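Local atomic coordinates of SMI1/KNR4 family protein (Pseudomonas syringae pv. tomato, PDB entry 2PAG), a protein that is of unknown function but binds calcium and belongs to the SMI1/KNR4 (SUKH) family. Residues I30-L34 and Y70-C75; S56-V60 and P89-D93; V83-I88 and Y97-E102; G104-L108 and E119-V124. All coordinates share one frame; numbering follows the deposited sequence.

Contact 1 of 4, residues I30-L34 and Y70-C75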
loop_
_atom_site.group_PDB
_atom_site.type_symbol
_atom_site.label_atom_id
_atom_site.label_comp_id
_atom_site.label_asym_id
_atom_site.label_seq_id
_atom_site.Cartn_x
_atom_site.Cartn_y
_atom_site.Cartn_z
ATOM N N ILE A 30 12.838 -5.323 0.475
ATOM C CA ILE A 30 11.712 -5.310 1.403
ATOM C C ILE A 30 11.110 -6.709 1.545
ATOM O O ILE A 30 10.815 -7.158 2.655
ATOM C CB ILE A 30 10.608 -4.345 0.927
ATOM C CG1 ILE A 30 11.144 -2.913 0.897
ATOM C CG2 ILE A 30 9.386 -4.457 1.832
ATOM C CD1 ILE A 30 11.523 -2.355 2.259
ATOM N N GLU A 31 10.927 -7.396 0.424
ATOM C CA GLU A 31 10.366 -8.744 0.457
ATOM C C GLU A 31 11.221 -9.644 1.337
ATOM O O GLU A 31 10.712 -10.367 2.193
ATOM C CB GLU A 31 10.311 -9.346 -0.946
ATOM C CG GLU A 31 9.329 -8.669 -1.874
ATOM C CD GLU A 31 9.211 -9.376 -3.206
ATOM O OE1 GLU A 31 10.222 -9.437 -3.942
ATOM O OE2 GLU A 31 8.107 -9.872 -3.519
ATOM N N GLU A 32 12.527 -9.599 1.120
ATOM C CA GLU A 32 13.437 -10.431 1.893
ATOM C C GLU A 32 13.410 -10.089 3.376
ATOM O O GLU A 32 13.461 -10.980 4.223
ATOM C CB GLU A 32 14.852 -10.302 1.334
ATOM C CG GLU A 32 14.932 -10.656 -0.142
ATOM C CD GLU A 32 16.338 -10.548 -0.696
ATOM O OE1 GLU A 32 17.010 -9.529 -0.419
ATOM O OE2 GLU A 32 16.765 -11.477 -1.416
ATOM N N GLN A 33 13.325 -8.802 3.693
ATOM C CA GLN A 33 13.277 -8.359 5.084
ATOM C C GLN A 33 12.065 -8.903 5.817
ATOM O O GLN A 33 12.133 -9.202 7.014
ATOM C CB GLN A 33 13.202 -6.842 5.163
ATOM C CG GLN A 33 14.470 -6.110 4.890
ATOM C CD GLN A 33 14.235 -4.618 4.920
ATOM O OE1 GLN A 33 13.684 -4.079 5.890
ATOM N NE2 GLN A 33 14.640 -3.939 3.857
ATOM N N LEU A 34 10.947 -9.004 5.102
ATOM C CA LEU A 34 9.704 -9.487 5.692
ATOM C C LEU A 34 9.462 -10.963 5.408
ATOM O O LEU A 34 8.475 -11.544 5.864
ATOM C CB LEU A 34 8.537 -8.651 5.167
ATOM C CG LEU A 34 8.558 -7.182 5.598
ATOM C CD1 LEU A 34 7.643 -6.368 4.703
ATOM C CD2 LEU A 34 8.125 -7.065 7.050
ATOM N N TYR A 70 6.347 3.413 6.119
ATOM C CA TYR A 70 7.368 2.434 5.737
ATOM C C TYR A 70 6.806 1.021 5.912
ATOM O O TYR A 70 6.523 0.587 7.028
ATOM C CB TYR A 70 8.616 2.640 6.604
ATOM C CG TYR A 70 9.803 1.814 6.186
ATOM C CD1 TYR A 70 10.260 1.830 4.869
ATOM C CD2 TYR A 70 10.483 1.023 7.109
ATOM C CE1 TYR A 70 11.370 1.073 4.481
ATOM C CE2 TYR A 70 11.589 0.262 6.732
ATOM C CZ TYR A 70 12.028 0.292 5.422
ATOM O OH TYR A 70 13.134 -0.450 5.067
ATOM N N LEU A 71 6.679 0.289 4.806
ATOM C CA LEU A 71 6.075 -1.043 4.837
ATOM C C LEU A 71 6.502 -2.010 5.943
ATOM O O LEU A 71 5.645 -2.606 6.602
ATOM C CB LEU A 71 6.218 -1.724 3.467
ATOM C CG LEU A 71 5.412 -3.011 3.241
ATOM C CD1 LEU A 71 3.938 -2.798 3.617
ATOM C CD2 LEU A 71 5.524 -3.425 1.778
ATOM N N PRO A 72 7.814 -2.189 6.166
ATOM C CA PRO A 72 8.205 -3.122 7.228
ATOM C C PRO A 72 7.665 -2.724 8.600
ATOM O O PRO A 72 7.268 -3.587 9.384
ATOM C CB PRO A 72 9.729 -3.099 7.163
ATOM C CG PRO A 72 9.990 -2.848 5.703
ATOM C CD PRO A 72 8.993 -1.745 5.401
ATOM N N GLU A 73 7.660 -1.424 8.893
ATOM C CA GLU A 73 7.145 -0.951 10.176
ATOM C C GLU A 73 5.622 -1.064 10.236
ATOM O O GLU A 73 5.065 -1.403 11.278
ATOM C CB GLU A 73 7.568 0.500 10.439
ATOM C CG GLU A 73 9.071 0.714 10.611
ATOM C CD GLU A 73 9.609 0.259 11.964
ATOM O OE1 GLU A 73 10.831 0.408 12.191
ATOM O OE2 GLU A 73 8.826 -0.240 12.804
ATOM N N VAL A 74 4.946 -0.768 9.127
ATOM C CA VAL A 74 3.491 -0.872 9.089
ATOM C C VAL A 74 3.073 -2.340 9.279
ATOM O O VAL A 74 2.093 -2.635 9.962
ATOM C CB VAL A 74 2.918 -0.327 7.744
ATOM C CG1 VAL A 74 1.428 -0.576 7.665
ATOM C CG2 VAL A 74 3.182 1.170 7.633
ATOM N N CYS A 75 3.824 -3.261 8.678
ATOM C CA CYS A 75 3.523 -4.685 8.805
ATOM C C CYS A 75 3.665 -5.131 10.253
ATOM O O CYS A 75 2.785 -5.797 10.797
ATOM C CB CYS A 75 4.460 -5.522 7.932
ATOM S SG CYS A 75 4.051 -5.512 6.177
HETATM O O HOH W 1 14.477 -1.727 6.705
#
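Residues 30-34 of helix 24-34 pack against the first turn of helix 71-81, and Ile30 and Leu34, one turn apart, meet Tyr70, Leu71, Pro72 and Cys75 there. The short segments run nearly alongside each other, their axes 10.5 Å apart and crossing at -30°. Ile30 works with both branches. Its CD1 ends 3.8 Å from Pro72 CG and obliquely beside the Tyr70 ring, while CG2, set anti to the backbone N (CG1 chi1 -63°), reaches CD2 of Leu71 at 4.0 Å. Leu34 lays both methyls against Pro72 and Cys75: CD2 rests on Pro72 CA at 3.9 Å and CD1 lies 4.0 Å from Cys75 SG. Proline suits the first turn of a helix, where its missing N-H costs no helical bond, and its CD also covers one face of the Tyr70 ring, 3.4 Å above the plane. At the outer margin a water bridges helix 24-34 and the N-cap of helix 71-81: it gives a hydrogen to Gln33 OE1 at 2.6 Å, and its O, in plane at the edge of the Tyr70 ring, is 2.5 Å from Tyr70 OH. Leu71 and Cys75 carry the apolar layer inward to strand 88-93. The contact thus grades from an apolar inner side to a polar margin: the branched side chains hold the helices by dispersion and exclusion of water, and the tyrosine and glutamine ends find a shared partner in solvent.

Contact 2 of 4, residues S56-V60 and P89-D93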
loop_
_atom_site.group_PDB
_atom_site.type_symbol
_atom_site.label_atom_id
_atom_site.label_comp_id
_atom_site.label_asym_id
_atom_site.label_seq_id
_atom_site.Cartn_x
_atom_site.Cartn_y
_atom_site.Cartn_z
ATOM N N SER A 56 -7.038 11.838 1.718
ATOM C CA SER A 56 -6.944 11.613 3.158
ATOM C C SER A 56 -6.331 10.272 3.548
ATOM O O SER A 56 -6.427 9.862 4.705
ATOM C CB SER A 56 -8.334 11.719 3.794
ATOM O OG SER A 56 -9.202 10.711 3.295
ATOM N N LEU A 57 -5.726 9.583 2.587
ATOM C CA LEU A 57 -5.092 8.293 2.853
ATOM C C LEU A 57 -3.641 8.325 2.399
ATOM O O LEU A 57 -3.317 8.909 1.370
ATOM C CB LEU A 57 -5.832 7.166 2.126
ATOM C CG LEU A 57 -7.226 6.812 2.659
ATOM C CD1 LEU A 57 -7.903 5.835 1.725
ATOM C CD2 LEU A 57 -7.113 6.220 4.048
ATOM N N GLU A 58 -2.769 7.705 3.188
ATOM C CA GLU A 58 -1.352 7.640 2.864
ATOM C C GLU A 58 -0.956 6.170 2.784
ATOM O O GLU A 58 -0.650 5.535 3.796
ATOM C CB GLU A 58 -0.520 8.329 3.939
ATOM C CG GLU A 58 -0.736 9.817 4.049
ATOM C CD GLU A 58 0.117 10.418 5.147
ATOM O OE1 GLU A 58 -0.229 10.230 6.329
ATOM O OE2 GLU A 58 1.141 11.055 4.827
ATOM N N PRO A 59 -0.961 5.605 1.572
ATOM C CA PRO A 59 -0.596 4.198 1.422
ATOM C C PRO A 59 0.854 3.906 1.806
ATOM O O PRO A 59 1.671 4.815 1.989
ATOM C CB PRO A 59 -0.874 3.924 -0.057
ATOM C CG PRO A 59 -1.887 4.972 -0.428
ATOM C CD PRO A 59 -1.358 6.179 0.280
ATOM N N VAL A 60 1.169 2.623 1.919
ATOM C CA VAL A 60 2.512 2.218 2.292
ATOM C C VAL A 60 3.570 2.584 1.258
ATOM O O VAL A 60 3.291 2.725 0.053
ATOM C CB VAL A 60 2.590 0.701 2.571
ATOM C CG1 VAL A 60 1.670 0.336 3.732
ATOM C CG2 VAL A 60 2.225 -0.089 1.323
ATOM N N PRO A 89 -0.329 -5.238 4.512
ATOM C CA PRO A 89 -1.012 -3.942 4.457
ATOM C C PRO A 89 -0.626 -3.083 3.268
ATOM O O PRO A 89 0.541 -3.025 2.886
ATOM C CB PRO A 89 -0.605 -3.277 5.769
ATOM C CG PRO A 89 -0.410 -4.437 6.683
ATOM C CD PRO A 89 0.320 -5.435 5.820
ATOM N N ILE A 90 -1.616 -2.428 2.668
ATOM C CA ILE A 90 -1.338 -1.517 1.575
ATOM C C ILE A 90 -1.650 -0.112 2.087
ATOM O O ILE A 90 -1.091 0.865 1.607
ATOM C CB ILE A 90 -2.166 -1.838 0.287
ATOM C CG1 ILE A 90 -1.860 -0.779 -0.775
ATOM C CG2 ILE A 90 -3.677 -1.859 0.582
ATOM C CD1 ILE A 90 -2.415 -1.097 -2.154
ATOM N N CYS A 91 -2.526 -0.005 3.082
ATOM C CA CYS A 91 -2.830 1.319 3.604
ATOM C C CYS A 91 -3.503 1.321 4.964
ATOM O O CYS A 91 -4.533 0.687 5.163
ATOM C CB CYS A 91 -3.701 2.090 2.607
ATOM S SG CYS A 91 -4.007 3.817 3.058
ATOM N N GLN A 92 -2.903 2.050 5.898
ATOM C CA GLN A 92 -3.470 2.175 7.234
ATOM C C GLN A 92 -4.601 3.210 7.191
ATOM O O GLN A 92 -4.555 4.165 6.412
ATOM C CB GLN A 92 -2.391 2.642 8.210
ATOM C CG GLN A 92 -2.832 2.643 9.666
ATOM C CD GLN A 92 -1.793 3.254 10.585
ATOM O OE1 GLN A 92 -0.594 3.228 10.291
ATOM N NE2 GLN A 92 -2.247 3.796 11.720
ATOM N N ASP A 93 -5.627 3.011 8.008
ATOM C CA ASP A 93 -6.740 3.959 8.082
ATOM C C ASP A 93 -7.177 3.956 9.537
ATOM O O ASP A 93 -8.086 3.222 9.918
ATOM C CB ASP A 93 -7.898 3.535 7.173
ATOM C CG ASP A 93 -9.008 4.582 7.110
ATOM O OD1 ASP A 93 -8.766 5.742 7.517
ATOM O OD2 ASP A 93 -10.120 4.249 6.638
HETATM O O HOH W 2 -0.327 3.239 5.401
HETATM O O HOH W 3 -3.459 6.605 5.719
#
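Segments 56-60 and 89-93 run roughly antiparallel, their end-to-end directions 157° apart, and Val60 N donates a nearly straight hydrogen bond to Ile90 O (2.9 Å, 168°). The donor stands above the carbonyl plane of Ile90. Farther along, two waters take over: one accepts from Gln92 N and donates to Glu58 O at 2.8 Å, the other accepts from Glu58 N and donates to Gln92 O. Pro59, with no N-H to offer, fits between these links. Cys91 SG, anti to its backbone N (chi1 -174°), lies 3.9 Å from Leu57 CB and 3.8 Å from Pro59 CA, a compact, polarisable atom suited to burial. One methyl of Leu57, CD2, reaches Asp93 OD1 at 3.9 Å. Both methyls of Val60 lie against the carbonyl oxygens of Pro89 and Ile90, CG1 3.6 Å from Pro89 O, a buried carbonyl with no polar partner in the model. Ile90 points its side chain away from Val60, into apolar company with Phe42 and Phe45 of helix 40-49 and Val124 of helix 124-132. Ile90 and Cys91 both face Tyr98 of the neighbouring strand, a classic beta bulge, and the loop 56-60 runs along the outer side of this edge strand of the antiparallel sheet.

Contact 3 of 4, residues V83-I88 and Y97-E102. With CA (calcium ion), chain B.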
loop_
_atom_site.group_PDB
_atom_site.type_symbol
_atom_site.label_atom_id
_atom_site.label_comp_id
_atom_site.label_asym_id
_atom_site.label_seq_id
_atom_site.Cartn_x
_atom_site.Cartn_y
_atom_site.Cartn_z
ATOM N N VAL A 83 -3.667 -8.302 12.526
ATOM C CA VAL A 83 -3.816 -8.596 11.106
ATOM C C VAL A 83 -3.100 -9.904 10.784
ATOM O O VAL A 83 -1.938 -10.089 11.150
ATOM C CB VAL A 83 -3.210 -7.478 10.231
ATOM C CG1 VAL A 83 -3.282 -7.869 8.759
ATOM C CG2 VAL A 83 -3.958 -6.180 10.465
ATOM N N PRO A 84 -3.790 -10.844 10.117
ATOM C CA PRO A 84 -3.169 -12.124 9.762
ATOM C C PRO A 84 -1.842 -11.900 9.029
ATOM O O PRO A 84 -1.767 -11.063 8.133
ATOM C CB PRO A 84 -4.221 -12.774 8.866
ATOM C CG PRO A 84 -5.504 -12.267 9.449
ATOM C CD PRO A 84 -5.208 -10.812 9.704
ATOM N N ARG A 85 -0.802 -12.640 9.415
ATOM C CA ARG A 85 0.523 -12.514 8.799
ATOM C C ARG A 85 0.511 -12.696 7.282
ATOM O O ARG A 85 1.353 -12.140 6.574
ATOM C CB ARG A 85 1.482 -13.539 9.416
ATOM C CG ARG A 85 2.894 -13.552 8.819
ATOM C CD ARG A 85 3.662 -12.286 9.160
ATOM N NE ARG A 85 5.108 -12.505 9.186
ATOM C CZ ARG A 85 5.897 -12.513 8.117
ATOM N NH1 ARG A 85 5.394 -12.310 6.909
ATOM N NH2 ARG A 85 7.199 -12.723 8.260
ATOM N N GLU A 86 -0.440 -13.483 6.792
ATOM C CA GLU A 86 -0.570 -13.762 5.365
ATOM C C GLU A 86 -1.055 -12.562 4.547
ATOM O O GLU A 86 -0.995 -12.577 3.315
ATOM C CB GLU A 86 -1.534 -14.934 5.164
ATOM C CG GLU A 86 -2.946 -14.647 5.644
ATOM C CD GLU A 86 -3.806 -15.890 5.719
ATOM O OE1 GLU A 86 -3.900 -16.615 4.705
ATOM O OE2 GLU A 86 -4.393 -16.139 6.796
ATOM N N LEU A 87 -1.537 -11.532 5.233
ATOM C CA LEU A 87 -2.035 -10.322 4.580
ATOM C C LEU A 87 -1.006 -9.206 4.705
ATOM O O LEU A 87 -0.486 -8.955 5.796
ATOM C CB LEU A 87 -3.349 -9.873 5.234
ATOM C CG LEU A 87 -4.515 -10.865 5.237
ATOM C CD1 LEU A 87 -5.752 -10.197 5.850
ATOM C CD2 LEU A 87 -4.802 -11.323 3.804
ATOM N N ILE A 88 -0.715 -8.536 3.591
ATOM C CA ILE A 88 0.249 -7.435 3.600
ATOM C C ILE A 88 -0.479 -6.101 3.499
ATOM O O ILE A 88 -1.160 -5.830 2.510
ATOM C CB ILE A 88 1.230 -7.517 2.416
ATOM C CG1 ILE A 88 1.944 -8.866 2.411
ATOM C CG2 ILE A 88 2.248 -6.382 2.514
ATOM C CD1 ILE A 88 2.785 -9.101 1.167
ATOM N N TYR A 97 -6.876 -1.507 8.643
ATOM C CA TYR A 97 -5.877 -1.667 7.588
ATOM C C TYR A 97 -6.412 -2.288 6.316
ATOM O O TYR A 97 -7.078 -3.319 6.354
ATOM C CB TYR A 97 -4.739 -2.577 8.060
ATOM C CG TYR A 97 -3.842 -2.000 9.118
ATOM C CD1 TYR A 97 -2.716 -1.258 8.775
ATOM C CD2 TYR A 97 -4.118 -2.201 10.468
ATOM C CE1 TYR A 97 -1.880 -0.730 9.746
ATOM C CE2 TYR A 97 -3.292 -1.674 11.451
ATOM C CZ TYR A 97 -2.175 -0.941 11.082
ATOM O OH TYR A 97 -1.350 -0.414 12.043
ATOM N N TYR A 98 -6.112 -1.659 5.186
ATOM C CA TYR A 98 -6.481 -2.242 3.901
ATOM C C TYR A 98 -5.270 -3.146 3.671
ATOM O O TYR A 98 -4.128 -2.688 3.737
ATOM C CB TYR A 98 -6.580 -1.157 2.826
ATOM C CG TYR A 98 -7.798 -0.271 2.977
ATOM C CD1 TYR A 98 -9.054 -0.705 2.558
ATOM C CD2 TYR A 98 -7.693 1.003 3.533
ATOM C CE1 TYR A 98 -10.185 0.109 2.683
ATOM C CE2 TYR A 98 -8.822 1.829 3.665
ATOM C CZ TYR A 98 -10.058 1.371 3.234
ATOM O OH TYR A 98 -11.162 2.186 3.341
ATOM N N CYS A 99 -5.518 -4.435 3.456
ATOM C CA CYS A 99 -4.439 -5.404 3.266
ATOM C C CYS A 99 -4.639 -6.218 2.010
ATOM O O CYS A 99 -5.767 -6.391 1.546
ATOM C CB CYS A 99 -4.372 -6.362 4.453
ATOM S SG CYS A 99 -4.323 -5.566 6.069
ATOM N N VAL A 100 -3.544 -6.767 1.498
ATOM C CA VAL A 100 -3.588 -7.539 0.270
ATOM C C VAL A 100 -3.309 -9.022 0.469
ATOM O O VAL A 100 -2.327 -9.411 1.118
ATOM C CB VAL A 100 -2.588 -6.969 -0.740
ATOM C CG1 VAL A 100 -2.815 -7.579 -2.111
ATOM C CG2 VAL A 100 -2.741 -5.451 -0.800
ATOM N N GLU A 101 -4.195 -9.843 -0.091
ATOM C CA GLU A 101 -4.073 -11.293 -0.025
ATOM C C GLU A 101 -2.980 -11.722 -0.992
ATOM O O GLU A 101 -2.542 -10.940 -1.845
ATOM C CB GLU A 101 -5.378 -11.971 -0.449
ATOM C CG GLU A 101 -6.564 -11.760 0.453
ATOM C CD GLU A 101 -7.656 -12.772 0.156
ATOM O OE1 GLU A 101 -7.927 -13.018 -1.041
ATOM O OE2 GLU A 101 -8.241 -13.321 1.114
ATOM N N GLU A 102 -2.547 -12.973 -0.868
ATOM C CA GLU A 102 -1.503 -13.493 -1.737
ATOM C C GLU A 102 -1.917 -13.452 -3.205
ATOM O O GLU A 102 -1.068 -13.256 -4.082
ATOM C CB GLU A 102 -1.139 -14.914 -1.299
ATOM C CG GLU A 102 -0.776 -14.972 0.182
ATOM C CD GLU A 102 -0.356 -16.351 0.650
ATOM O OE1 GLU A 102 0.694 -16.846 0.183
ATOM O OE2 GLU A 102 -1.080 -16.936 1.490
HETATM CA CA CA B . -8.556 -13.585 -2.970
HETATM O O HOH W 4 -0.219 -11.308 0.957
#
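Leu87 CG and Glu101 CG each stand anti to their own carbonyl carbon (chi1 -58° and -66°), and the two side chains run side by side, pointing the same way, with Leu87 CD2 3.8 Å from Glu101 CG. Beyond that carbon the Glu101 chain stays extended and sets OE1 2.1 Å from the calcium ion, which Asp103 and Thr105 also bind. Val83 spreads its branches along the strand: CG1 meets Cys99 SG at 3.7 Å, and CG2 crosses toward Tyr97 CD2 about at a right angle to that side chain. Leu87 CB rests on Cys99 CB, small enough to admit the leucine. The backbones pair between Ile88 and Val100, an antiparallel hydrogen-bonded pair: Ile88 N donates to Val100 O at 3.1 Å and Val100 N to Ile88 O at 2.8 Å. Val100 O takes a second hydrogen from a water that also donates to Glu86 O, linking the turn Pro84-Leu87 to the strand beyond the Ile88-Val100 pair. Glu86 OE1 and Glu102 OE2 are 4.3 Å apart, exposed like charges. Together with Glu101 they probably lend this end of the sheet a negative potential, which would favour a cation. The aliphatic half of Glu101 is packed by leucine while its carboxylate serves the metal.

Contact 4 of 4, residues G104-L108 and E119-V124. With CA (calcium ion), chain B.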
loop_
_atom_site.group_PDB
_atom_site.type_symbol
_atom_site.label_atom_id
_atom_site.label_comp_id
_atom_site.label_asym_id
_atom_site.label_seq_id
_atom_site.Cartn_x
_atom_site.Cartn_y
_atom_site.Cartn_z
ATOM N N GLY A 104 -3.793 -11.165 -4.514
ATOM C CA GLY A 104 -4.081 -9.800 -4.916
ATOM C C GLY A 104 -5.338 -9.122 -4.418
ATOM O O GLY A 104 -5.454 -7.900 -4.553
ATOM N N THR A 105 -6.279 -9.877 -3.857
ATOM C CA THR A 105 -7.506 -9.265 -3.362
ATOM C C THR A 105 -7.179 -8.304 -2.221
ATOM O O THR A 105 -6.324 -8.601 -1.389
ATOM C CB THR A 105 -8.495 -10.330 -2.836
ATOM O OG1 THR A 105 -8.711 -11.325 -3.843
ATOM C CG2 THR A 105 -9.837 -9.681 -2.466
ATOM N N VAL A 106 -7.842 -7.150 -2.200
ATOM C CA VAL A 106 -7.633 -6.170 -1.135
ATOM C C VAL A 106 -8.790 -6.305 -0.159
ATOM O O VAL A 106 -9.956 -6.326 -0.561
ATOM C CB VAL A 106 -7.607 -4.724 -1.668
ATOM C CG1 VAL A 106 -7.392 -3.757 -0.505
ATOM C CG2 VAL A 106 -6.487 -4.569 -2.690
ATOM N N LEU A 107 -8.464 -6.399 1.124
ATOM C CA LEU A 107 -9.477 -6.549 2.156
ATOM C C LEU A 107 -9.327 -5.434 3.165
ATOM O O LEU A 107 -8.317 -4.737 3.193
ATOM C CB LEU A 107 -9.297 -7.878 2.890
ATOM C CG LEU A 107 -9.146 -9.163 2.078
ATOM C CD1 LEU A 107 -8.872 -10.336 3.011
ATOM C CD2 LEU A 107 -10.412 -9.410 1.278
ATOM N N LEU A 108 -10.339 -5.272 4.003
ATOM C CA LEU A 108 -10.271 -4.267 5.046
ATOM C C LEU A 108 -10.327 -5.019 6.364
ATOM O O LEU A 108 -11.279 -5.757 6.621
ATOM C CB LEU A 108 -11.444 -3.297 4.943
ATOM C CG LEU A 108 -11.503 -2.256 6.063
ATOM C CD1 LEU A 108 -10.248 -1.390 6.066
ATOM C CD2 LEU A 108 -12.754 -1.415 5.865
ATOM N N GLU A 119 -16.393 -6.113 3.025
ATOM C CA GLU A 119 -16.029 -5.394 1.809
ATOM C C GLU A 119 -14.621 -5.691 1.304
ATOM O O GLU A 119 -13.672 -5.795 2.086
ATOM C CB GLU A 119 -16.194 -3.892 2.027
ATOM C CG GLU A 119 -15.373 -3.326 3.170
ATOM C CD GLU A 119 -15.795 -1.916 3.528
ATOM O OE1 GLU A 119 -15.882 -1.071 2.611
ATOM O OE2 GLU A 119 -16.043 -1.653 4.724
ATOM N N SER A 120 -14.493 -5.823 -0.014
ATOM C CA SER A 120 -13.203 -6.102 -0.633
ATOM C C SER A 120 -13.125 -5.530 -2.043
ATOM O O SER A 120 -14.138 -5.141 -2.629
ATOM C CB SER A 120 -12.949 -7.609 -0.678
ATOM O OG SER A 120 -13.876 -8.268 -1.526
ATOM N N TRP A 121 -11.910 -5.489 -2.581
ATOM C CA TRP A 121 -11.657 -4.968 -3.918
ATOM C C TRP A 121 -10.889 -6.019 -4.710
ATOM O O TRP A 121 -9.984 -6.666 -4.179
ATOM C CB TRP A 121 -10.858 -3.668 -3.811
ATOM C CG TRP A 121 -11.632 -2.598 -3.105
ATOM C CD1 TRP A 121 -12.387 -1.614 -3.680
ATOM C CD2 TRP A 121 -11.813 -2.466 -1.691
ATOM N NE1 TRP A 121 -13.032 -0.878 -2.709
ATOM C CE2 TRP A 121 -12.697 -1.382 -1.478
ATOM C CE3 TRP A 121 -11.317 -3.160 -0.578
ATOM C CZ2 TRP A 121 -13.094 -0.977 -0.197
ATOM C CZ3 TRP A 121 -11.715 -2.755 0.699
ATOM C CH2 TRP A 121 -12.597 -1.673 0.874
ATOM N N GLU A 122 -11.254 -6.188 -5.977
ATOM C CA GLU A 122 -10.635 -7.198 -6.831
ATOM C C GLU A 122 -9.130 -7.092 -7.007
ATOM O O GLU A 122 -8.469 -8.100 -7.250
ATOM C CB GLU A 122 -11.288 -7.204 -8.217
ATOM C CG GLU A 122 -12.740 -7.669 -8.254
ATOM C CD GLU A 122 -13.678 -6.760 -7.489
ATOM O OE1 GLU A 122 -13.468 -5.528 -7.507
ATOM O OE2 GLU A 122 -14.641 -7.284 -6.880
ATOM N N SER A 123 -8.597 -5.880 -6.903
ATOM C CA SER A 123 -7.164 -5.655 -7.061
ATOM C C SER A 123 -6.761 -4.352 -6.397
ATOM O O SER A 123 -7.615 -3.530 -6.028
ATOM C CB SER A 123 -6.787 -5.576 -8.543
ATOM O OG SER A 123 -7.144 -4.308 -9.080
ATOM N N VAL A 124 -5.450 -4.163 -6.255
ATOM C CA VAL A 124 -4.923 -2.948 -5.657
ATOM C C VAL A 124 -5.307 -1.745 -6.514
ATOM O O VAL A 124 -5.468 -0.634 -6.006
ATOM C CB VAL A 124 -3.389 -3.023 -5.529
ATOM C CG1 VAL A 124 -2.817 -1.652 -5.267
ATOM C CG2 VAL A 124 -3.016 -3.987 -4.410
HETATM CA CA CA B . -8.556 -13.585 -2.970
HETATM O O HOH W 5 -3.946 -6.716 -6.420
HETATM O O HOH W 6 -9.536 -10.588 -6.346
#
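The Trp121 indole turns an edge to segment 104-108: Val106 O lies near its plane, 3.4 Å from CE3, and Leu108 CB approaches CZ3 at that same rim. Away from the segment, Trp127 meets the indole edge-to-face, and the Tyr98 ring also meets it, steeply inclined. Val106 and Trp121 form an antiparallel hydrogen-bonded pair. Val106 N donates to Trp121 O at 3.0 Å and Trp121 N to Val106 O at 2.9 Å, both in the carbonyl planes. Branching suits Val106 here, because CG1 (chi1 180°) lies against CE3 of the indole while CG2 reaches Val124 CG2 at 3.9 Å. On the other face Leu107 CD2 covers Ser120 CB. Leu108 runs beside Glu119, CD2 near OE2. Thr105 serves two sides: its CG2 touches Trp121 O at 3.5 Å, and OG1 binds the calcium ion at 2.4 Å, alongside Glu101 and Asp103. A water on that hydroxyl donates to Glu122 O, tying the metal site to the loop that follows strand 119-121, and a second joins Gly104 O to Val124 N. Gly104 takes a positive phi (99°), easy for a residue without a side chain. Within this chain the short, weakly bonded strand 119-121 is outermost in the sheet, beside 106-109; after Glu122 the chain reaches Ser123, the N-cap of helix 124-132, with Val124 tucked against Phe42 and Phe45 of helix 40-49.

Contacts 2, 3 and 4 all reach one antiparallel sheet whose strands follow chain order, 88-93, 96-100, 106-109 and 119-121; contact 1 joins two helices beyond its first strand. Along the chain contact 1 alternates with contact 2, and contact 2 with contact 3, whereas contact 4 opens after all of them. Centres of contacts 1 and 4 lie about 20 Å apart without touching, while those of 3 and 4 are about 10 Å apart, linked by a probable hydrogen bond from Leu107 N to Cys99 O. Contacts 3 and 4 share the calcium, so the metal sits where two neighbouring strands are connected. Helix 71-81 passes the packing of contact 1 on to Pro89 and Ile88.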